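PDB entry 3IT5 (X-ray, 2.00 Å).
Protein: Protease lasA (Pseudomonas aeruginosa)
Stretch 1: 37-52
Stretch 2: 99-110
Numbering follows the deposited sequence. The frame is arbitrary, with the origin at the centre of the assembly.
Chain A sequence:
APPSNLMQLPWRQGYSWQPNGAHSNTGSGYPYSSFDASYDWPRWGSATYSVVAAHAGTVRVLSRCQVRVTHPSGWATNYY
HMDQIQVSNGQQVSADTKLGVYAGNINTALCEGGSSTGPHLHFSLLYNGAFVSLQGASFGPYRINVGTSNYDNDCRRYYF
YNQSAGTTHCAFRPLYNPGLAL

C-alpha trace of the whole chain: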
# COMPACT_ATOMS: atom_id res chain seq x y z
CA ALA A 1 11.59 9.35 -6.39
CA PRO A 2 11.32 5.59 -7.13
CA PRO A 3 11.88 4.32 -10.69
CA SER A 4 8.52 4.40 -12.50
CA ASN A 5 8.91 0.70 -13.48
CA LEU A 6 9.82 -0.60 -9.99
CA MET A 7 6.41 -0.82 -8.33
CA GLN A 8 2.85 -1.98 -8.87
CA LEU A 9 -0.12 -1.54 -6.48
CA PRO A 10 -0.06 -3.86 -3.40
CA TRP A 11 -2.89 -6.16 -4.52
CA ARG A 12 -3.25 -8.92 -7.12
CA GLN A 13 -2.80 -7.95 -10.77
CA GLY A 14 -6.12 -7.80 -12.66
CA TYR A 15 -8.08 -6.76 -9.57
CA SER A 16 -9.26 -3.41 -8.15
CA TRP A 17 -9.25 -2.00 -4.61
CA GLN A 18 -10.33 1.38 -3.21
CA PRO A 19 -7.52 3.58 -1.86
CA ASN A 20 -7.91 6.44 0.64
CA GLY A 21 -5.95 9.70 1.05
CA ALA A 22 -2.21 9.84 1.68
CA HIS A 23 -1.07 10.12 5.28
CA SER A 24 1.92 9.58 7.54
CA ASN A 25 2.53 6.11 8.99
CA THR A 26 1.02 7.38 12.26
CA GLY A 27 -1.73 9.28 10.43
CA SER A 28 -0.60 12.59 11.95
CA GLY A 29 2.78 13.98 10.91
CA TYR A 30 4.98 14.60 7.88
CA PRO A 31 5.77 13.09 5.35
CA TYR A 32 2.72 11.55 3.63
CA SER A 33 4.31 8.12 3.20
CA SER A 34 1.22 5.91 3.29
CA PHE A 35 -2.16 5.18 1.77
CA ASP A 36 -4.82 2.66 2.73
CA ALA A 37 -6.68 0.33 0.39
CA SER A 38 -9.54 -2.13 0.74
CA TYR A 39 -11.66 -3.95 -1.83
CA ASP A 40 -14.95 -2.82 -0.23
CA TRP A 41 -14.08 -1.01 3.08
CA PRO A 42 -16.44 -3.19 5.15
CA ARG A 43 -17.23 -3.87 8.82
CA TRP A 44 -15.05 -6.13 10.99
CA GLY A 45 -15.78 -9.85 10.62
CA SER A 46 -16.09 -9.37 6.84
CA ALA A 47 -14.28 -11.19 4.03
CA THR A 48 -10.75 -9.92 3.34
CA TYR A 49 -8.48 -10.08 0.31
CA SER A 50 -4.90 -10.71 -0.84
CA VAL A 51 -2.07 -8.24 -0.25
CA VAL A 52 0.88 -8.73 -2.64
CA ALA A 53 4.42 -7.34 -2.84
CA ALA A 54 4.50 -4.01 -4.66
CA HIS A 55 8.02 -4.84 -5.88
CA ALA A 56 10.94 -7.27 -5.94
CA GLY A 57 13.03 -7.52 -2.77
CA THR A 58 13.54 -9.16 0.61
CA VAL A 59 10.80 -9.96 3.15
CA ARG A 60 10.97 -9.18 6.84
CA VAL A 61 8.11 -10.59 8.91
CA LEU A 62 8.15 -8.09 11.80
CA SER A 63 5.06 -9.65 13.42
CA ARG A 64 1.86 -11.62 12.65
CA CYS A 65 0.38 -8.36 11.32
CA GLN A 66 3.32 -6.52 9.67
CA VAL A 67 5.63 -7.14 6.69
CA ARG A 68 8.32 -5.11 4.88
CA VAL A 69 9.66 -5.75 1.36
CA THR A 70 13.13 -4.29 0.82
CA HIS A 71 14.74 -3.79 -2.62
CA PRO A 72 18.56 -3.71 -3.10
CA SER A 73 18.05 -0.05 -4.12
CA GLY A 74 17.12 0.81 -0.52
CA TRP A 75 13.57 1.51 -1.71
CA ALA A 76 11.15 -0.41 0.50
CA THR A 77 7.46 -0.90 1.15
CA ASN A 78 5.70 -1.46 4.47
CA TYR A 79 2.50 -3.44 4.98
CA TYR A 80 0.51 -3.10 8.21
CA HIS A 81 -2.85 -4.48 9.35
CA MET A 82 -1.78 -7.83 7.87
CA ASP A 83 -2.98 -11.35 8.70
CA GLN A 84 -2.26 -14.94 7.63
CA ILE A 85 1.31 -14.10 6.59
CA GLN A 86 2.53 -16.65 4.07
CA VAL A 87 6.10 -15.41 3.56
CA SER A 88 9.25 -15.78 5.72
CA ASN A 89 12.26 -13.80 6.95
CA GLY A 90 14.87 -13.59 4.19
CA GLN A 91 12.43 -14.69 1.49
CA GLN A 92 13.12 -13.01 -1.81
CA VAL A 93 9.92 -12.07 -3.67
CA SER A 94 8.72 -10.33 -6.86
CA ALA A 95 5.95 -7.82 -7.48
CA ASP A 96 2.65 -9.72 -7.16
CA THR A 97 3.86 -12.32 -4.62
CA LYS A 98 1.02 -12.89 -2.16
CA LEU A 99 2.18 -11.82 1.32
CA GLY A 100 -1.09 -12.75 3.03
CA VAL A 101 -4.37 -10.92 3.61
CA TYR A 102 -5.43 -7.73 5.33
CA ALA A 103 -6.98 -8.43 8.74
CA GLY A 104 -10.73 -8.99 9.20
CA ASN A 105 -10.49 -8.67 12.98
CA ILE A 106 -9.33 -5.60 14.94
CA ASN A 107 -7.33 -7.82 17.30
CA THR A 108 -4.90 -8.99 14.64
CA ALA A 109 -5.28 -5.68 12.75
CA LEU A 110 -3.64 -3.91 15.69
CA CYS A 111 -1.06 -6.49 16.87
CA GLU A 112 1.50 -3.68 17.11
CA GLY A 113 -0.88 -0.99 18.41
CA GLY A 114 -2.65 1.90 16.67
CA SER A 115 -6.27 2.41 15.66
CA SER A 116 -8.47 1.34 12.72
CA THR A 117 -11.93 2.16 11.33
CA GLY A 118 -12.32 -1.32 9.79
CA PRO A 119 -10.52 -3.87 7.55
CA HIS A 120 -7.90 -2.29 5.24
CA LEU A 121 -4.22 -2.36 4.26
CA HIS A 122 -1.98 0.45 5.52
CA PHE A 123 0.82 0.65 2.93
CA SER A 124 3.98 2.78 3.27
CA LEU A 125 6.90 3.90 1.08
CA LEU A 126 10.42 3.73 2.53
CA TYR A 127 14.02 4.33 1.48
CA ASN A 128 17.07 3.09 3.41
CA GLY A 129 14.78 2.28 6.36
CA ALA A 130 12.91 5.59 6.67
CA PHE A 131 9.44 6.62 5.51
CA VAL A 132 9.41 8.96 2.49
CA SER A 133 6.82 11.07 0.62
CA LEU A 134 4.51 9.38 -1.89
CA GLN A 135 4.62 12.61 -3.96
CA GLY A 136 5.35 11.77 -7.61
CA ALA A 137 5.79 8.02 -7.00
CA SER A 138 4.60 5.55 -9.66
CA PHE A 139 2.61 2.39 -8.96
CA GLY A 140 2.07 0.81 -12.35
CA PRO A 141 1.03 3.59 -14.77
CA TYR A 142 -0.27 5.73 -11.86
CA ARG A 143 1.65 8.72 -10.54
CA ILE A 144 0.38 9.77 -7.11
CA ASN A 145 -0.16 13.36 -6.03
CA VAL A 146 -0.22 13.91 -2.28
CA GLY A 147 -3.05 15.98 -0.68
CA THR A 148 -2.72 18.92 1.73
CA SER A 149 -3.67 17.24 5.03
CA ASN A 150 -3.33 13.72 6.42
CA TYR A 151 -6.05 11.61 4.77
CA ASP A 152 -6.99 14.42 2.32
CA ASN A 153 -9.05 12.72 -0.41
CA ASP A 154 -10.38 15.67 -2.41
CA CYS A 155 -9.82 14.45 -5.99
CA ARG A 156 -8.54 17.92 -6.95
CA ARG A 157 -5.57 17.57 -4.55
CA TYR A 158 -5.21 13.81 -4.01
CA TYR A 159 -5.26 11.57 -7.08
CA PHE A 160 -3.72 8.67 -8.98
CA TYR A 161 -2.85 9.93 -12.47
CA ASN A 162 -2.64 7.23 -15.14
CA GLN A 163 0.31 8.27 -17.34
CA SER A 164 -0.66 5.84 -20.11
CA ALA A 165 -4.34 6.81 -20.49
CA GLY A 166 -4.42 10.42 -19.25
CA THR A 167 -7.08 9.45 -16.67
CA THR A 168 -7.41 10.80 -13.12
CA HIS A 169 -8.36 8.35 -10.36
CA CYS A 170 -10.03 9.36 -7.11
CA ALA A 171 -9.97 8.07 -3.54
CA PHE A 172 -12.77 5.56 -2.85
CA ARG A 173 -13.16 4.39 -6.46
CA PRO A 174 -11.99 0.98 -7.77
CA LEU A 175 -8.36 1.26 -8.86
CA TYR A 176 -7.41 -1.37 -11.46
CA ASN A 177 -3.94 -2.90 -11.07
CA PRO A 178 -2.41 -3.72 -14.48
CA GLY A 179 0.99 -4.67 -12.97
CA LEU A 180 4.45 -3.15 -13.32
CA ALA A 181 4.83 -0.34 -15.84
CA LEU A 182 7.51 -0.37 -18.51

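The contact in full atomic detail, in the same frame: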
# COMPACT_ATOMS: atom_id res chain seq x y z
N ALA A 37 -5.91 0.91 1.48
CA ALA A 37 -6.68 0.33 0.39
C ALA A 37 -7.45 -0.88 0.88
O ALA A 37 -6.94 -1.68 1.67
CB ALA A 37 -5.78 -0.04 -0.78
N SER A 38 -8.69 -1.00 0.42
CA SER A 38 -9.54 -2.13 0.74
C SER A 38 -10.46 -2.35 -0.44
O SER A 38 -10.92 -1.39 -1.07
CB SER A 38 -10.35 -1.83 2.00
OG SER A 38 -11.15 -2.94 2.37
N TYR A 39 -10.73 -3.62 -0.75
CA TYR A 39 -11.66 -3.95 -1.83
C TYR A 39 -12.98 -3.21 -1.66
O TYR A 39 -13.42 -2.51 -2.57
CB TYR A 39 -11.90 -5.46 -1.95
CG TYR A 39 -13.15 -5.80 -2.73
CD1 TYR A 39 -13.22 -5.57 -4.11
CD2 TYR A 39 -14.27 -6.33 -2.10
CE1 TYR A 39 -14.38 -5.86 -4.83
CE2 TYR A 39 -15.44 -6.63 -2.81
CZ TYR A 39 -15.48 -6.39 -4.18
OH TYR A 39 -16.62 -6.68 -4.89
N ASP A 40 -13.60 -3.35 -0.48
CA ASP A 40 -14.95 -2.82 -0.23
C ASP A 40 -15.11 -1.92 1.00
O ASP A 40 -16.19 -1.36 1.20
CB ASP A 40 -15.98 -3.96 -0.19
CG ASP A 40 -15.55 -5.13 0.70
OD1 ASP A 40 -14.47 -5.05 1.33
OD2 ASP A 40 -16.29 -6.14 0.75
N TRP A 41 -14.05 -1.78 1.81
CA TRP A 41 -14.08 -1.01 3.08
C TRP A 41 -15.23 -1.39 4.03
O TRP A 41 -16.07 -0.55 4.37
CB TRP A 41 -14.06 0.51 2.81
CG TRP A 41 -12.71 1.03 2.39
CD1 TRP A 41 -12.25 1.16 1.11
CD2 TRP A 41 -11.65 1.49 3.24
NE1 TRP A 41 -10.97 1.66 1.11
CE2 TRP A 41 -10.58 1.88 2.41
CE3 TRP A 41 -11.51 1.61 4.63
CZ2 TRP A 41 -9.38 2.38 2.92
CZ3 TRP A 41 -10.31 2.11 5.14
CH2 TRP A 41 -9.26 2.48 4.28
N PRO A 42 -15.27 -2.66 4.47
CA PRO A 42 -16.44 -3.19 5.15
C PRO A 42 -16.33 -3.10 6.68
O PRO A 42 -15.41 -2.46 7.21
CB PRO A 42 -16.43 -4.65 4.72
CG PRO A 42 -14.95 -4.98 4.65
CD PRO A 42 -14.20 -3.69 4.39
N ARG A 43 -17.27 -3.73 7.37
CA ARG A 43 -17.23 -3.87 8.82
C ARG A 43 -16.25 -4.98 9.21
O ARG A 43 -15.90 -5.81 8.36
CB ARG A 43 -18.62 -4.20 9.37
CG ARG A 43 -18.91 -3.58 10.71
CD ARG A 43 -19.65 -4.52 11.64
NE ARG A 43 -19.32 -4.22 13.04
CZ ARG A 43 -20.20 -3.87 13.98
NH1 ARG A 43 -21.50 -3.77 13.71
NH2 ARG A 43 -19.77 -3.62 15.20
N TRP A 44 -15.83 -5.01 10.47
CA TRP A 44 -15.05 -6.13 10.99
C TRP A 44 -15.85 -7.43 10.86
O TRP A 44 -17.09 -7.41 10.80
CB TRP A 44 -14.65 -5.91 12.46
CG TRP A 44 -13.73 -4.73 12.67
CD1 TRP A 44 -14.03 -3.57 13.33
CD2 TRP A 44 -12.37 -4.61 12.24
NE1 TRP A 44 -12.93 -2.73 13.33
CE2 TRP A 44 -11.90 -3.34 12.67
CE3 TRP A 44 -11.49 -5.44 11.53
CZ2 TRP A 44 -10.60 -2.89 12.41
CZ3 TRP A 44 -10.20 -4.99 11.27
CH2 TRP A 44 -9.77 -3.73 11.71
N GLY A 45 -15.14 -8.55 10.80
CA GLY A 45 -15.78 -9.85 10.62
C GLY A 45 -16.18 -10.13 9.18
O GLY A 45 -16.81 -11.15 8.89
N SER A 46 -15.82 -9.21 8.28
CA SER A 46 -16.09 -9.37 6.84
C SER A 46 -14.97 -10.13 6.13
O SER A 46 -13.88 -10.34 6.68
CB SER A 46 -16.27 -8.01 6.17
OG SER A 46 -17.36 -7.28 6.73
N ALA A 47 -15.26 -10.54 4.89
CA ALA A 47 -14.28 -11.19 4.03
C ALA A 47 -13.15 -10.23 3.68
O ALA A 47 -13.39 -9.05 3.44
CB ALA A 47 -14.95 -11.72 2.76
N THR A 48 -11.92 -10.74 3.68
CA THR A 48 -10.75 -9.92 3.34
C THR A 48 -9.96 -10.53 2.18
O THR A 48 -10.13 -11.71 1.85
CB THR A 48 -9.81 -9.71 4.54
OG1 THR A 48 -9.14 -10.93 4.87
CG2 THR A 48 -10.57 -9.17 5.76
N TYR A 49 -9.09 -9.72 1.59
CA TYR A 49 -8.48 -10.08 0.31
C TYR A 49 -6.95 -10.02 0.32
O TYR A 49 -6.34 -9.60 1.30
CB TYR A 49 -9.11 -9.25 -0.81
CG TYR A 49 -10.58 -9.58 -0.98
CD1 TYR A 49 -10.99 -10.62 -1.82
CD2 TYR A 49 -11.57 -8.88 -0.27
CE1 TYR A 49 -12.33 -10.95 -1.97
CE2 TYR A 49 -12.92 -9.21 -0.41
CZ TYR A 49 -13.29 -10.24 -1.26
OH TYR A 49 -14.62 -10.56 -1.41
N SER A 50 -6.35 -10.46 -0.78
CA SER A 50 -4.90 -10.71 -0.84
C SER A 50 -4.07 -9.44 -1.01
O SER A 50 -4.30 -8.66 -1.94
CB SER A 50 -4.58 -11.72 -1.95
OG SER A 50 -5.32 -12.92 -1.75
N VAL A 51 -3.11 -9.26 -0.11
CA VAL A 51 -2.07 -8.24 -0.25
C VAL A 51 -0.82 -8.87 -0.90
O VAL A 51 -0.34 -9.92 -0.45
CB VAL A 51 -1.69 -7.60 1.11
CG1 VAL A 51 -0.57 -6.57 0.94
CG2 VAL A 51 -2.90 -6.96 1.79
N VAL A 52 -0.31 -8.24 -1.95
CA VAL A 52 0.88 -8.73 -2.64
C VAL A 52 2.01 -7.71 -2.59
O VAL A 52 1.78 -6.50 -2.39
CB VAL A 52 0.60 -9.13 -4.12
CG1 VAL A 52 -0.58 -10.10 -4.22
CG2 VAL A 52 0.37 -7.90 -4.98
N LEU A 99 1.57 -11.91 -0.01
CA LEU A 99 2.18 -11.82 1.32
C LEU A 99 1.24 -12.34 2.40
O LEU A 99 1.68 -12.73 3.48
CB LEU A 99 2.56 -10.37 1.62
CG LEU A 99 3.43 -9.62 0.60
CD1 LEU A 99 3.78 -8.22 1.12
CD2 LEU A 99 4.70 -10.40 0.29
N GLY A 100 -0.06 -12.31 2.10
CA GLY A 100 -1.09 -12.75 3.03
C GLY A 100 -2.43 -12.11 2.72
O GLY A 100 -2.84 -12.03 1.55
N VAL A 101 -3.11 -11.65 3.76
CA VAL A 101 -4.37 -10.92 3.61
C VAL A 101 -4.34 -9.72 4.54
O VAL A 101 -3.52 -9.68 5.47
CB VAL A 101 -5.60 -11.80 3.95
CG1 VAL A 101 -5.84 -12.85 2.86
CG2 VAL A 101 -5.44 -12.48 5.32
N TYR A 102 -5.20 -8.73 4.30
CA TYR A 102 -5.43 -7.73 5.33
C TYR A 102 -6.39 -8.29 6.37
O TYR A 102 -7.21 -9.16 6.06
CB TYR A 102 -5.85 -6.36 4.77
CG TYR A 102 -7.13 -6.29 3.96
CD1 TYR A 102 -8.37 -6.19 4.58
CD2 TYR A 102 -7.09 -6.27 2.57
CE1 TYR A 102 -9.55 -6.11 3.84
CE2 TYR A 102 -8.26 -6.18 1.81
CZ TYR A 102 -9.48 -6.10 2.45
OH TYR A 102 -10.63 -6.02 1.71
N ALA A 103 -6.27 -7.82 7.61
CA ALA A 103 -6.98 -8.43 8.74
C ALA A 103 -8.48 -8.12 8.76
O ALA A 103 -8.89 -6.98 8.50
CB ALA A 103 -6.32 -8.03 10.06
N GLY A 104 -9.27 -9.14 9.05
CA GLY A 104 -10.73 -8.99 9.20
C GLY A 104 -11.18 -8.94 10.65
O GLY A 104 -12.38 -8.96 10.94
N ASN A 105 -10.21 -8.89 11.56
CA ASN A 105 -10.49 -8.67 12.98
C ASN A 105 -9.54 -7.64 13.58
O ASN A 105 -8.33 -7.68 13.33
CB ASN A 105 -10.48 -9.99 13.77
CG ASN A 105 -9.12 -10.64 13.78
OD1 ASN A 105 -8.33 -10.42 14.70
ND2 ASN A 105 -8.83 -11.45 12.77
N ILE A 106 -10.09 -6.72 14.37
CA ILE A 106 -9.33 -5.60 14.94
C ILE A 106 -8.16 -6.06 15.81
O ILE A 106 -7.17 -5.36 15.98
CB ILE A 106 -10.27 -4.65 15.75
CG1 ILE A 106 -9.64 -3.25 15.86
CG2 ILE A 106 -10.61 -5.24 17.13
CD1 ILE A 106 -10.63 -2.14 16.24
N ASN A 107 -8.30 -7.26 16.37
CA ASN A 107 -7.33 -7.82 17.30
C ASN A 107 -6.00 -8.06 16.60
O ASN A 107 -4.95 -7.59 17.05
CB ASN A 107 -7.89 -9.12 17.91
CG ASN A 107 -9.39 -9.04 18.18
OD1 ASN A 107 -10.20 -8.81 17.26
ND2 ASN A 107 -9.78 -9.23 19.42
N THR A 108 -6.07 -8.77 15.48
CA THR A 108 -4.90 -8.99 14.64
C THR A 108 -4.50 -7.69 13.95
O THR A 108 -3.32 -7.34 13.92
CB THR A 108 -5.15 -10.10 13.60
OG1 THR A 108 -5.63 -11.27 14.28
CG2 THR A 108 -3.87 -10.44 12.84
N ALA A 109 -5.49 -6.96 13.43
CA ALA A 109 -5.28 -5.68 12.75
C ALA A 109 -4.38 -4.72 13.52
O ALA A 109 -3.66 -3.91 12.93
CB ALA A 109 -6.62 -5.02 12.43
N LEU A 110 -4.42 -4.81 14.85
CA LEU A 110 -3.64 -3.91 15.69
C LEU A 110 -2.72 -4.69 16.63
O LEU A 110 -2.64 -4.38 17.81
CB LEU A 110 -4.58 -2.96 16.46
CG LEU A 110 -5.56 -2.12 15.64
CD1 LEU A 110 -6.59 -1.49 16.54
CD2 LEU A 110 -4.86 -1.04 14.80
O HOH W 1 -12.81 -6.53 3.03

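Three short hydrogen bonds pin this contact along its length. At one end Leu99 N donates to Val51 O at 2.8 Å, and at the other Gly45 N donates to Gly104 O, also at 2.8 Å; between them the hydroxyl of Thr48, OG1, donates to Tyr102 O at 2.9 Å. The first belongs to a short antiparallel pairing of strand 50-52 with strand 99-102. Val51 N returns a bond to Gly100 O at 3.2 Å, so Val51 and Gly100 form the hydrogen-bonded pair, while Ser50 and Val101 form the neighbouring non-hydrogen-bonded pair, with their CA atoms 4.5 Å apart and their side chains diverging. One step on, the ladder loosens: Tyr102 N reaches Tyr49 O in a weak bond of 3.3 Å, and Val101 CA lies 3.3 Å from the same Tyr49 O. Just before strand 50-52, the Thr48 hydroxyl continues the line of polar contacts by donating to the backbone carbonyl of Tyr102.

The glycines follow clear backbone rules. Gly100 has phi/psi angles of 156/-136, where a CB would jam against the carbonyl oxygen of Leu99. Gly45 sits in the type II turn from Arg43 to Ser46 with positive phi, a conformation that favours glycine. At Gly104 the limit comes from across the contact: an ideal CB would point toward stretch 1 and lie 3.0 Å from both Thr48 CG2 and Ser46 O. Its absence lets Thr48 CG2 approach Gly104 CA to 3.4 Å.

Tyr102 is the central side chain and has the largest area covered by the opposing stretch. Its CA-to-CB bond points sideways, but with chi1 in p the ring end comes nearer to stretch 1. Thr48 CB packs over a ring face, 4.0 Å from the Tyr102 ring centroid, while Val51 CG2 lies at the ring edge, 4.2 Å from Tyr102 CB. Threonine suits position 48 because its hydroxyl bonds the tyrosine carbonyl while CB packs on the ring and CG2 on Gly104.

The phenol needs polar company at its tip. Tyr102 OH donates to a water 2.6 Å away, and that water donates to Asp40 OD1 at 2.8 Å and Ala47 O at 2.6 Å, tying the loop's two limbs to one hydroxyl. Tyr39 N adds a weak bond to Tyr102 OH at 3.4 Å, and Ser38 OG lies 3.2 Å from that oxygen.

Trp44 forms the second packing centre. Its CA-to-CB bond also points sideways, yet the indole reaches across to the start of helix 106-109. Ile106 CB sits over the six-membered ring, 3.9 Å from the Trp44 centroid, and Trp44 CH2 meets Ala109 CB at 3.5 Å, an apolar contact made by a methyl that points toward stretch 1 and is buried. Asn105 holds the helix start in place by capping it, its OD1 accepting from Thr108 N at 2.9 Å. Altogether the two stretches bury 846 Å².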